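Local structure of paenibacillus xanthan lyase (Paenibacillus, 6F2P) at residues S638-E641 with Q647-K650; A482-F487 with G613-V618; V784-D787 with G793-L796; L877-K882 with S887-M892. The protein cleaves xanthan by beta-elimination, probably releasing the terminal mannose of its side chains in the manner of family 8 polysaccharide lyases. All coordinates share one frame; numbering follows the deposited sequence.

Contact 1 (S638-E641 with Q647-K650)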
loop_
_atom_site.group_PDB
_atom_site.type_symbol
_atom_site.label_atom_id
_atom_site.label_comp_id
_atom_site.label_asym_id
_atom_site.label_seq_id
_atom_site.Cartn_x
_atom_site.Cartn_y
_atom_site.Cartn_z
ATOM N N SER A 638 24.593 1.773 7.284
ATOM C CA SER A 638 25.437 2.189 6.171
ATOM C C SER A 638 24.600 2.485 4.945
ATOM O O SER A 638 23.863 1.635 4.460
ATOM C CB SER A 638 26.485 1.132 5.857
ATOM O OG SER A 638 27.355 0.997 6.962
ATOM N N ILE A 639 24.701 3.707 4.450
ATOM C CA ILE A 639 23.925 4.084 3.290
ATOM C C ILE A 639 24.658 3.565 2.067
ATOM O O ILE A 639 25.777 3.984 1.780
ATOM C CB ILE A 639 23.688 5.607 3.255
ATOM C CG1 ILE A 639 22.806 6.008 4.444
ATOM C CG2 ILE A 639 23.033 6.026 1.959
ATOM C CD1 ILE A 639 22.777 7.488 4.726
ATOM N N LEU A 640 24.032 2.618 1.377
ATOM C CA LEU A 640 24.657 1.946 0.250
ATOM C C LEU A 640 24.573 2.811 -0.987
ATOM O O LEU A 640 25.477 2.798 -1.827
ATOM C CB LEU A 640 23.982 0.597 -0.013
ATOM C CG LEU A 640 23.933 -0.342 1.197
ATOM C CD1 LEU A 640 23.282 -1.663 0.838
ATOM C CD2 LEU A 640 25.320 -0.568 1.780
ATOM N N GLU A 641 23.474 3.553 -1.090
ATOM C CA GLU A 641 23.231 4.448 -2.213
ATOM C C GLU A 641 22.111 5.385 -1.843
ATOM O O GLU A 641 21.201 5.011 -1.111
ATOM C CB GLU A 641 22.823 3.666 -3.462
ATOM C CG GLU A 641 22.576 4.528 -4.699
ATOM C CD GLU A 641 22.372 3.699 -5.952
ATOM O OE1 GLU A 641 22.072 4.280 -7.018
ATOM O OE2 GLU A 641 22.513 2.462 -5.873
ATOM N N GLN A 647 17.647 3.898 -3.432
ATOM C CA GLN A 647 18.010 4.391 -2.115
ATOM C C GLN A 647 18.089 3.185 -1.206
ATOM O O GLN A 647 17.112 2.455 -1.044
ATOM C CB GLN A 647 16.969 5.399 -1.598
ATOM C CG GLN A 647 16.908 6.667 -2.434
ATOM C CD GLN A 647 15.776 7.580 -2.046
ATOM O OE1 GLN A 647 14.602 7.263 -2.261
ATOM N NE2 GLN A 647 16.116 8.730 -1.472
ATOM N N ALA A 648 19.253 2.957 -0.623
ATOM C CA ALA A 648 19.450 1.731 0.128
ATOM C C ALA A 648 20.243 1.954 1.411
ATOM O O ALA A 648 21.216 2.718 1.439
ATOM C CB ALA A 648 20.115 0.682 -0.745
ATOM N N VAL A 649 19.793 1.289 2.472
ATOM C CA VAL A 649 20.416 1.374 3.782
ATOM C C VAL A 649 20.514 -0.022 4.392
ATOM O O VAL A 649 19.577 -0.824 4.302
ATOM C CB VAL A 649 19.605 2.291 4.720
ATOM C CG1 VAL A 649 20.195 2.293 6.143
ATOM C CG2 VAL A 649 19.539 3.692 4.156
ATOM N N LYS A 650 21.662 -0.314 4.993
ATOM C CA LYS A 650 21.868 -1.568 5.704
ATOM C C LYS A 650 22.154 -1.280 7.177
ATOM O O LYS A 650 23.000 -0.456 7.498
ATOM C CB LYS A 650 23.022 -2.363 5.078
ATOM C CG LYS A 650 23.504 -3.554 5.921
ATOM C CD LYS A 650 24.281 -4.569 5.086
ATOM C CE LYS A 650 24.589 -5.849 5.886
ATOM N NZ LYS A 650 25.147 -6.960 5.036
#
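Ser-638 to Glu-641 and Gln-647 to Lys-650 run antiparallel as the two arms of a beta hairpin, their short axes 4.6 Å apart and their directions 150° from each other. The first arm is an outermost strand of the C-terminal beta-sandwich sheet. Ser-638 and Lys-650 form a regular hydrogen-bonded pair, Ser-638 N giving to Lys-650 O at 2.7 Å and Lys-650 N returning the bond to Ser-638 O. A classic beta bulge follows: Leu-640 and Glu-641 both face Ala-648. Leu-640 N reaches Ala-648 O at 2.8 Å from well above the carbonyl plane, whereas Glu-641 N meets the same oxygen in a weak bond of 3.5 Å. The pairing is restored by Ala-648 N, which gives to Glu-641 O at 2.9 Å. The extra residue also sets Leu-640 out of the regular alternation, its CB 3.9 Å from the methyl of Ala-648. Glu-641 and Ala-648 share one face with Ser-638 and Lys-650; the first two and Leu-640 all touch Val-669 of strand 667-669. Ile-639 and Val-649 occupy the other face, where both pack against Leu-496 of strand 493-501 in the super-sandwich domain. Gln-647 bridges the two domains: OE1 is hydrogen-bonded to Ser-485 OG and NE2 to Lys-483 O on the super-sandwich side, while Trp-662 NE1 and Asn-642 OD1 hold the same amide from its own side. Ile-639 and Val-649 lie side by side and meet through the branch that stands anti to the carbonyl carbon in each (Ile-639 chi1 -66°), bringing Ile-639 CG1 to 4.0 Å from Val-649 CG2.

Contact 2 (A482-F487 with G613-V618)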
loop_
_atom_site.group_PDB
_atom_site.type_symbol
_atom_site.label_atom_id
_atom_site.label_comp_id
_atom_site.label_asym_id
_atom_site.label_seq_id
_atom_site.Cartn_x
_atom_site.Cartn_y
_atom_site.Cartn_z
ATOM N N ALA A 482 10.291 14.850 -5.572
ATOM C CA ALA A 482 11.367 14.290 -4.765
ATOM C C ALA A 482 11.188 12.801 -4.523
ATOM O O ALA A 482 10.069 12.284 -4.566
ATOM C CB ALA A 482 11.448 15.012 -3.445
ATOM N N LYS A 483 12.301 12.116 -4.271
ATOM C CA LYS A 483 12.257 10.724 -3.841
ATOM C C LYS A 483 12.704 10.602 -2.386
ATOM O O LYS A 483 13.881 10.789 -2.045
ATOM C CB LYS A 483 13.069 9.828 -4.774
ATOM C CG LYS A 483 12.372 9.595 -6.094
ATOM C CD LYS A 483 13.337 9.270 -7.219
ATOM C CE LYS A 483 12.575 9.050 -8.518
ATOM N NZ LYS A 483 13.451 8.622 -9.638
ATOM N N LYS A 484 11.732 10.312 -1.528
ATOM C CA LYS A 484 11.947 10.257 -0.092
ATOM C C LYS A 484 11.766 8.821 0.378
ATOM O O LYS A 484 10.768 8.165 0.044
ATOM C CB LYS A 484 10.948 11.177 0.616
ATOM C CG LYS A 484 10.937 12.592 0.074
ATOM C CD LYS A 484 9.680 13.367 0.485
ATOM C CE LYS A 484 9.578 13.524 2.005
ATOM N NZ LYS A 484 10.612 14.431 2.575
ATOM N N SER A 485 12.732 8.331 1.150
ATOM C CA SER A 485 12.685 6.961 1.636
ATOM C C SER A 485 12.890 6.915 3.140
ATOM O O SER A 485 13.617 7.725 3.706
ATOM C CB SER A 485 13.735 6.099 0.927
ATOM O OG SER A 485 13.434 5.952 -0.451
ATOM N N TRP A 486 12.237 5.964 3.789
ATOM C CA TRP A 486 12.400 5.799 5.221
ATOM C C TRP A 486 12.819 4.358 5.530
ATOM O O TRP A 486 12.335 3.414 4.901
ATOM C CB TRP A 486 11.116 6.191 5.955
ATOM C CG TRP A 486 10.708 7.628 5.736
ATOM C CD1 TRP A 486 11.042 8.710 6.512
ATOM C CD2 TRP A 486 9.890 8.137 4.674
ATOM N NE1 TRP A 486 10.482 9.857 5.991
ATOM C CE2 TRP A 486 9.767 9.532 4.868
ATOM C CE3 TRP A 486 9.248 7.549 3.579
ATOM C CZ2 TRP A 486 9.024 10.348 4.005
ATOM C CZ3 TRP A 486 8.516 8.363 2.717
ATOM C CH2 TRP A 486 8.411 9.750 2.940
ATOM N N PHE A 487 13.752 4.201 6.466
ATOM C CA PHE A 487 14.313 2.889 6.777
ATOM C C PHE A 487 14.244 2.704 8.271
ATOM O O PHE A 487 14.961 3.357 9.024
ATOM C CB PHE A 487 15.753 2.778 6.271
ATOM C CG PHE A 487 15.890 3.054 4.796
ATOM C CD1 PHE A 487 15.897 4.358 4.318
ATOM C CD2 PHE A 487 15.999 2.006 3.885
ATOM C CE1 PHE A 487 16.007 4.616 2.963
ATOM C CE2 PHE A 487 16.114 2.254 2.524
ATOM C CZ PHE A 487 16.122 3.564 2.062
ATOM N N GLY A 613 18.621 17.889 -5.772
ATOM C CA GLY A 613 18.956 18.014 -4.361
ATOM C C GLY A 613 18.770 16.709 -3.604
ATOM O O GLY A 613 18.207 15.740 -4.128
ATOM N N SER A 614 19.248 16.672 -2.368
ATOM C CA SER A 614 19.202 15.443 -1.592
ATOM C C SER A 614 19.333 15.739 -0.111
ATOM O O SER A 614 19.719 16.840 0.280
ATOM C CB SER A 614 20.327 14.490 -2.028
ATOM O OG SER A 614 21.601 14.877 -1.526
ATOM N N TYR A 615 19.009 14.753 0.712
ATOM C CA TYR A 615 19.247 14.855 2.141
ATOM C C TYR A 615 19.429 13.457 2.693
ATOM O O TYR A 615 19.053 12.469 2.055
ATOM C CB TYR A 615 18.088 15.565 2.862
ATOM C CG TYR A 615 16.749 14.848 2.775
ATOM C CD1 TYR A 615 16.467 13.752 3.586
ATOM C CD2 TYR A 615 15.761 15.281 1.890
ATOM C CE1 TYR A 615 15.261 13.092 3.501
ATOM C CE2 TYR A 615 14.540 14.630 1.804
ATOM C CZ TYR A 615 14.298 13.532 2.610
ATOM O OH TYR A 615 13.093 12.869 2.533
ATOM N N SER A 616 20.003 13.389 3.885
ATOM C CA SER A 616 20.024 12.163 4.656
ATOM C C SER A 616 20.141 12.539 6.120
ATOM O O SER A 616 20.864 13.471 6.470
ATOM C CB SER A 616 21.191 11.269 4.239
ATOM O OG SER A 616 22.430 11.863 4.568
ATOM N N TYR A 617 19.397 11.836 6.966
ATOM C CA TYR A 617 19.515 11.982 8.414
ATOM C C TYR A 617 18.966 10.733 9.082
ATOM O O TYR A 617 18.263 9.939 8.444
ATOM C CB TYR A 617 18.797 13.244 8.922
ATOM C CG TYR A 617 17.300 13.291 8.677
ATOM C CD1 TYR A 617 16.792 13.690 7.448
ATOM C CD2 TYR A 617 16.395 12.972 9.687
ATOM C CE1 TYR A 617 15.423 13.747 7.219
ATOM C CE2 TYR A 617 15.022 13.032 9.469
ATOM C CZ TYR A 617 14.546 13.416 8.231
ATOM O OH TYR A 617 13.191 13.473 7.993
ATOM N N VAL A 618 19.290 10.563 10.360
ATOM C CA VAL A 618 18.911 9.368 11.096
ATOM C C VAL A 618 18.267 9.777 12.398
ATOM O O VAL A 618 18.881 10.486 13.192
ATOM C CB VAL A 618 20.144 8.514 11.457
ATOM C CG1 VAL A 618 19.743 7.372 12.362
ATOM C CG2 VAL A 618 20.843 8.005 10.205
HETATM O O HOH W 1 12.865 10.712 3.914
HETATM O O HOH W 2 11.589 12.548 6.055
#
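Lys-484 and Tyr-615 make the one direct polar link between these two strands, Lys-484 NZ donating to Tyr-615 OH at 2.9 Å. The lysine chain and the tyrosine cross at about a right angle. Bends at chi3 (62°) and chi4 (69°) fold the lysine round the hydroxyl, so that Lys-484 CG as well as NZ lies against it, with CG 3.3 Å from Tyr-615 OH. The ammonium group has two further hydrogen-bond partners, Thr-439 OG1 and Gly-437 O, so three hydrogen bonds grip this buried group. A methionine in its place would probably leave Tyr-615 OH, Thr-439 and Gly-437 without their shared donor. Water mediates the rest. Water 1 lies in the plane of the Tyr-615 ring, 2.6 Å from Tyr-615 OH, and donates to Ser-485 O; it also sits over one face of the Trp-486 indole, toward its rim. Water 2 accepts from Trp-486 NE1 at 2.9 Å and is hydrogen-bonded to Tyr-617 OH at 2.7 Å. Tyr-615 and Tyr-617, two residues apart and so on the same side of strand 613-621, turn their hydroxyls to the other strand, the second linked to it through water. The backbones do not pair: the nearest CA atoms, of Lys-484 and Tyr-615, are 8.9 Å apart, with strand 493-501 lying between in the large antiparallel sheet of the super-sandwich domain of family 8 polysaccharide lyases.

Contact 3 (V784-D787 with G793-L796); sequences VYND and GKKL. With CA (calcium ion), chain C.
Asn-786 and Lys-794 lie side by side on one face of a short antiparallel hairpin, and Lys-794 NZ donates to Asn-786 OD1 at 2.6 Å in the plane of the amide carbonyl. On the reverse face Lys-795 NZ forms a salt bridge with Asp-787, meeting OD2 at 2.7 Å on its anti side. The lysine reaches it because CG stands between the backbone N and the carbonyl carbon (chi1 60°) and the rest of the chain is extended. Near the other end Val-784 CG2 packs 3.6 Å from Leu-796 CD1, while Val-784 CG1 rests on the aliphatic stem of Lys-794. An alanine at Lys-794 is likely to leave Asn-786 OD1 without its ammonium partner and to take away the CG and CD part of the packing on Val-784 CG1. The backbone oxygen of the same residue, Lys-794 O, binds a calcium ion at 2.4 Å. Behind these side chains stands the backbone: Tyr-785 and Lys-795 exchange two bonds, both 3.0 Å between N and O, and Asp-787 N gives to Gly-793 O as the turn begins. Asp-787 OD1 accepts from Asn-789 N, fixing the carboxylate to that turn. Farther out, Glu-769, Glu-771, Ser-791 and Asp-894 complete the calcium site. The metal would polarise the Lys-794 carbonyl and clasps the hairpin to strand 891-900, which suggests a structural role.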
loop_
_atom_site.group_PDB
_atom_site.type_symbol
_atom_site.label_atom_id
_atom_site.label_comp_id
_atom_site.label_asym_id
_atom_site.label_seq_id
_atom_site.Cartn_x
_atom_site.Cartn_y
_atom_site.Cartn_z
ATOM N N VAL A 784 -13.992 -13.152 -23.025
ATOM C CA VAL A 784 -13.571 -14.507 -23.364
ATOM C C VAL A 784 -14.766 -15.355 -23.801
ATOM O O VAL A 784 -15.783 -15.409 -23.113
ATOM C CB VAL A 784 -12.884 -15.196 -22.167
ATOM C CG1 VAL A 784 -12.600 -16.650 -22.477
ATOM C CG2 VAL A 784 -11.607 -14.466 -21.789
ATOM N N TYR A 785 -14.643 -16.011 -24.950
ATOM C CA TYR A 785 -15.664 -16.945 -25.407
ATOM C C TYR A 785 -15.107 -18.364 -25.461
ATOM O O TYR A 785 -13.909 -18.562 -25.669
ATOM C CB TYR A 785 -16.164 -16.546 -26.788
ATOM C CG TYR A 785 -16.783 -15.173 -26.844
ATOM C CD1 TYR A 785 -18.075 -14.957 -26.384
ATOM C CD2 TYR A 785 -16.083 -14.095 -27.371
ATOM C CE1 TYR A 785 -18.655 -13.695 -26.437
ATOM C CE2 TYR A 785 -16.653 -12.834 -27.436
ATOM C CZ TYR A 785 -17.940 -12.639 -26.963
ATOM O OH TYR A 785 -18.514 -11.386 -27.015
ATOM N N ASN A 786 -15.972 -19.352 -25.268
ATOM C CA ASN A 786 -15.550 -20.741 -25.404
ATOM C C ASN A 786 -15.619 -21.216 -26.852
ATOM O O ASN A 786 -16.458 -20.749 -27.636
ATOM C CB ASN A 786 -16.369 -21.651 -24.494
ATOM C CG ASN A 786 -16.233 -21.279 -23.036
ATOM O OD1 ASN A 786 -15.151 -20.905 -22.578
ATOM N ND2 ASN A 786 -17.336 -21.364 -22.297
ATOM N N ASP A 787 -14.727 -22.142 -27.192
ATOM C CA ASP A 787 -14.567 -22.608 -28.564
ATOM C C ASP A 787 -13.643 -23.820 -28.562
ATOM O O ASP A 787 -12.456 -23.703 -28.253
ATOM C CB ASP A 787 -13.983 -21.487 -29.433
ATOM C CG ASP A 787 -13.995 -21.818 -30.923
ATOM O OD1 ASP A 787 -13.933 -23.014 -31.281
ATOM O OD2 ASP A 787 -14.058 -20.873 -31.743
ATOM N N GLY A 793 -9.310 -24.085 -25.386
ATOM C CA GLY A 793 -10.760 -24.094 -25.465
ATOM C C GLY A 793 -11.370 -22.722 -25.268
ATOM O O GLY A 793 -12.581 -22.597 -25.091
ATOM N N LYS A 794 -10.535 -21.689 -25.297
ATOM C CA LYS A 794 -11.011 -20.324 -25.105
ATOM C C LYS A 794 -10.322 -19.353 -26.049
ATOM O O LYS A 794 -9.145 -19.503 -26.367
ATOM C CB LYS A 794 -10.801 -19.876 -23.656
ATOM C CG LYS A 794 -11.595 -20.667 -22.623
ATOM C CD LYS A 794 -11.297 -20.187 -21.212
ATOM C CE LYS A 794 -12.153 -20.922 -20.192
ATOM N NZ LYS A 794 -13.607 -20.699 -20.436
ATOM N N LYS A 795 -11.067 -18.354 -26.500
ATOM C CA LYS A 795 -10.496 -17.283 -27.302
ATOM C C LYS A 795 -10.874 -15.932 -26.679
ATOM O O LYS A 795 -11.831 -15.845 -25.909
ATOM C CB LYS A 795 -10.988 -17.384 -28.747
ATOM C CG LYS A 795 -12.493 -17.273 -28.884
ATOM C CD LYS A 795 -12.990 -17.713 -30.253
ATOM C CE LYS A 795 -14.505 -17.566 -30.337
ATOM N NZ LYS A 795 -15.102 -18.443 -31.371
ATOM N N LEU A 796 -10.114 -14.888 -26.997
ATOM C CA LEU A 796 -10.387 -13.558 -26.458
ATOM C C LEU A 796 -10.950 -12.646 -27.536
ATOM O O LEU A 796 -10.261 -12.318 -28.508
ATOM C CB LEU A 796 -9.127 -12.932 -25.849
ATOM C CG LEU A 796 -9.388 -11.642 -25.065
ATOM C CD1 LEU A 796 -10.351 -11.927 -23.936
ATOM C CD2 LEU A 796 -8.109 -11.014 -24.536
HETATM CA CA CA C . -6.745 -19.674 -26.006
#

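Contact 4 (L877-K882 with S887-M892); sequences LKTTGK and SGYKLM
Gly-888 O lies against the Lys-882 side chain, with CE 3.4 Å away, and is hydrogen-bonded to Ser-886 OG. Bends at chi3 (-77°) and chi4 (-60°) curl the lysine back over the loop, where NZ is hydrogen-bonded to Ser-886 O. The middle of the same chain covers one face of the Tyr-889 ring. Lys-882 CD stands 3.7 Å from the centroid of the Tyr-889 ring and only 20° off its normal, a CH-pi contact, and the two side chains cross at about a right angle. Gly-881 O approaches the edge of the ring near its plane, 3.2 Å from Tyr-889 CD2. Thr-879 adds its methyl, CG2 lying obliquely to the aromatic ring at 3.5 Å from Tyr-889 CD2, while its OG1 is turned to Asn-800 ND2. Tyr-889 is thus packed against Thr-879, Gly-881 and Lys-882 of the outgoing segment. Deeper down, Leu-877 CD1 meets Leu-891 CD2 at 4.3 Å. The two segments run nearly antiparallel, yet they are not paired as strands of one sheet: strands 871-882 and 891-900 belong to the two facing sheets of a beta-sandwich. Between those sheets both leucines pack on Phe-798 of strand 794-798, and strand 832-838 contributes Leu-836 to Leu-877 and Tyr-834 to Leu-891.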
loop_
_atom_site.group_PDB
_atom_site.type_symbol
_atom_site.label_atom_id
_atom_site.label_comp_id
_atom_site.label_asym_id
_atom_site.label_seq_id
_atom_site.Cartn_x
_atom_site.Cartn_y
_atom_site.Cartn_z
ATOM N N LEU A 877 -1.776 -4.851 -29.137
ATOM C CA LEU A 877 -2.405 -5.016 -30.444
ATOM C C LEU A 877 -3.364 -3.852 -30.720
ATOM O O LEU A 877 -4.391 -3.696 -30.047
ATOM C CB LEU A 877 -3.137 -6.356 -30.533
ATOM C CG LEU A 877 -2.305 -7.633 -30.720
ATOM C CD1 LEU A 877 -3.195 -8.840 -30.595
ATOM C CD2 LEU A 877 -1.584 -7.649 -32.068
ATOM N N LYS A 878 -3.009 -3.044 -31.716
ATOM C CA LYS A 878 -3.713 -1.813 -32.003
ATOM C C LYS A 878 -4.513 -1.904 -33.295
ATOM O O LYS A 878 -3.976 -2.266 -34.346
ATOM C CB LYS A 878 -2.720 -0.657 -32.103
ATOM C CG LYS A 878 -3.367 0.683 -32.441
ATOM C CD LYS A 878 -2.330 1.781 -32.639
ATOM C CE LYS A 878 -1.462 1.518 -33.864
ATOM N NZ LYS A 878 -0.498 2.627 -34.109
ATOM N N THR A 879 -5.799 -1.563 -33.213
ATOM C CA THR A 879 -6.645 -1.483 -34.394
ATOM C C THR A 879 -6.145 -0.361 -35.305
ATOM O O THR A 879 -5.995 0.778 -34.867
ATOM C CB THR A 879 -8.109 -1.217 -34.009
ATOM O OG1 THR A 879 -8.581 -2.269 -33.160
ATOM C CG2 THR A 879 -8.985 -1.146 -35.250
ATOM N N THR A 880 -5.865 -0.687 -36.564
ATOM C CA THR A 880 -5.338 0.304 -37.500
ATOM C C THR A 880 -6.270 0.501 -38.687
ATOM O O THR A 880 -6.051 1.393 -39.507
ATOM C CB THR A 880 -3.934 -0.073 -38.032
ATOM O OG1 THR A 880 -3.975 -1.372 -38.633
ATOM C CG2 THR A 880 -2.914 -0.075 -36.914
ATOM N N GLY A 881 -7.310 -0.326 -38.771
ATOM C CA GLY A 881 -8.248 -0.259 -39.877
ATOM C C GLY A 881 -9.117 -1.496 -39.968
ATOM O O GLY A 881 -9.254 -2.231 -38.994
ATOM N N LYS A 882 -9.710 -1.732 -41.134
ATOM C CA LYS A 882 -10.582 -2.892 -41.316
ATOM C C LYS A 882 -10.793 -3.262 -42.780
ATOM O O LYS A 882 -10.822 -2.406 -43.664
ATOM C CB LYS A 882 -11.943 -2.694 -40.620
ATOM C CG LYS A 882 -12.848 -1.645 -41.258
ATOM C CD LYS A 882 -14.191 -1.498 -40.523
ATOM C CE LYS A 882 -15.161 -2.638 -40.844
ATOM N NZ LYS A 882 -15.497 -2.743 -42.298
ATOM N N SER A 887 -17.418 -6.881 -40.367
ATOM C CA SER A 887 -18.495 -6.258 -39.591
ATOM C C SER A 887 -18.008 -4.985 -38.914
ATOM O O SER A 887 -18.748 -4.005 -38.789
ATOM C CB SER A 887 -18.988 -7.206 -38.490
ATOM O OG SER A 887 -19.548 -8.400 -39.002
ATOM N N GLY A 888 -16.759 -5.021 -38.457
ATOM C CA GLY A 888 -16.175 -3.923 -37.714
ATOM C C GLY A 888 -14.696 -4.129 -37.459
ATOM O O GLY A 888 -13.968 -4.630 -38.317
ATOM N N TYR A 889 -14.254 -3.759 -36.265
ATOM C CA TYR A 889 -12.832 -3.726 -35.961
ATOM C C TYR A 889 -12.418 -4.755 -34.912
ATOM O O TYR A 889 -11.292 -4.717 -34.412
ATOM C CB TYR A 889 -12.437 -2.334 -35.470
ATOM C CG TYR A 889 -12.678 -1.213 -36.457
ATOM C CD1 TYR A 889 -13.861 -0.478 -36.436
ATOM C CD2 TYR A 889 -11.715 -0.871 -37.398
ATOM C CE1 TYR A 889 -14.079 0.569 -37.329
ATOM C CE2 TYR A 889 -11.922 0.169 -38.298
ATOM C CZ TYR A 889 -13.105 0.884 -38.260
ATOM O OH TYR A 889 -13.300 1.909 -39.159
ATOM N N LYS A 890 -13.317 -5.675 -34.582
ATOM C CA LYS A 890 -13.044 -6.636 -33.515
ATOM C C LYS A 890 -12.015 -7.700 -33.892
ATOM O O LYS A 890 -11.365 -7.623 -34.940
ATOM C CB LYS A 890 -14.341 -7.272 -33.013
ATOM C CG LYS A 890 -15.306 -6.251 -32.425
ATOM C CD LYS A 890 -16.547 -6.904 -31.837
ATOM C CE LYS A 890 -17.476 -5.850 -31.254
ATOM N NZ LYS A 890 -18.593 -6.467 -30.494
ATOM N N LEU A 891 -11.862 -8.690 -33.021
ATOM C CA LEU A 891 -10.845 -9.708 -33.221
ATOM C C LEU A 891 -11.069 -10.855 -32.253
ATOM O O LEU A 891 -11.499 -10.643 -31.115
ATOM C CB LEU A 891 -9.461 -9.100 -33.000
ATOM C CG LEU A 891 -8.210 -9.968 -33.144
ATOM C CD1 LEU A 891 -8.005 -10.406 -34.591
ATOM C CD2 LEU A 891 -6.995 -9.204 -32.639
ATOM N N MET A 892 -10.795 -12.070 -32.713
ATOM C CA MET A 892 -10.844 -13.245 -31.854
ATOM C C MET A 892 -9.431 -13.784 -31.626
ATOM O O MET A 892 -8.951 -14.635 -32.381
ATOM C CB MET A 892 -11.733 -14.331 -32.472
ATOM C CG MET A 892 -13.225 -14.052 -32.387
ATOM S SD MET A 892 -13.856 -14.142 -30.697
ATOM C CE MET A 892 -15.314 -13.112 -30.847
#

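From the N terminus, contact 2 comes first and closes the long loop, 125 residues of mostly strand and turn that fold back within the super-sandwich domain. Contact 1 follows as a tight hairpin in the C-terminal beta-sandwich and abuts contact 2, Phe-487 packing on Val-649. After a long gap, contact 3 closes a five-residue turn and contact 4 a four-residue one; both belong to a separate beta-sandwich, with centres about 17 Å apart. Met-892 of contact 4 packs on Tyr-785 and Lys-795 of contact 3, since strands 794-798 and 891-900 are neighbours. The four are in series, none nesting or crossing; the two pairs stand about 50 Å apart between centres.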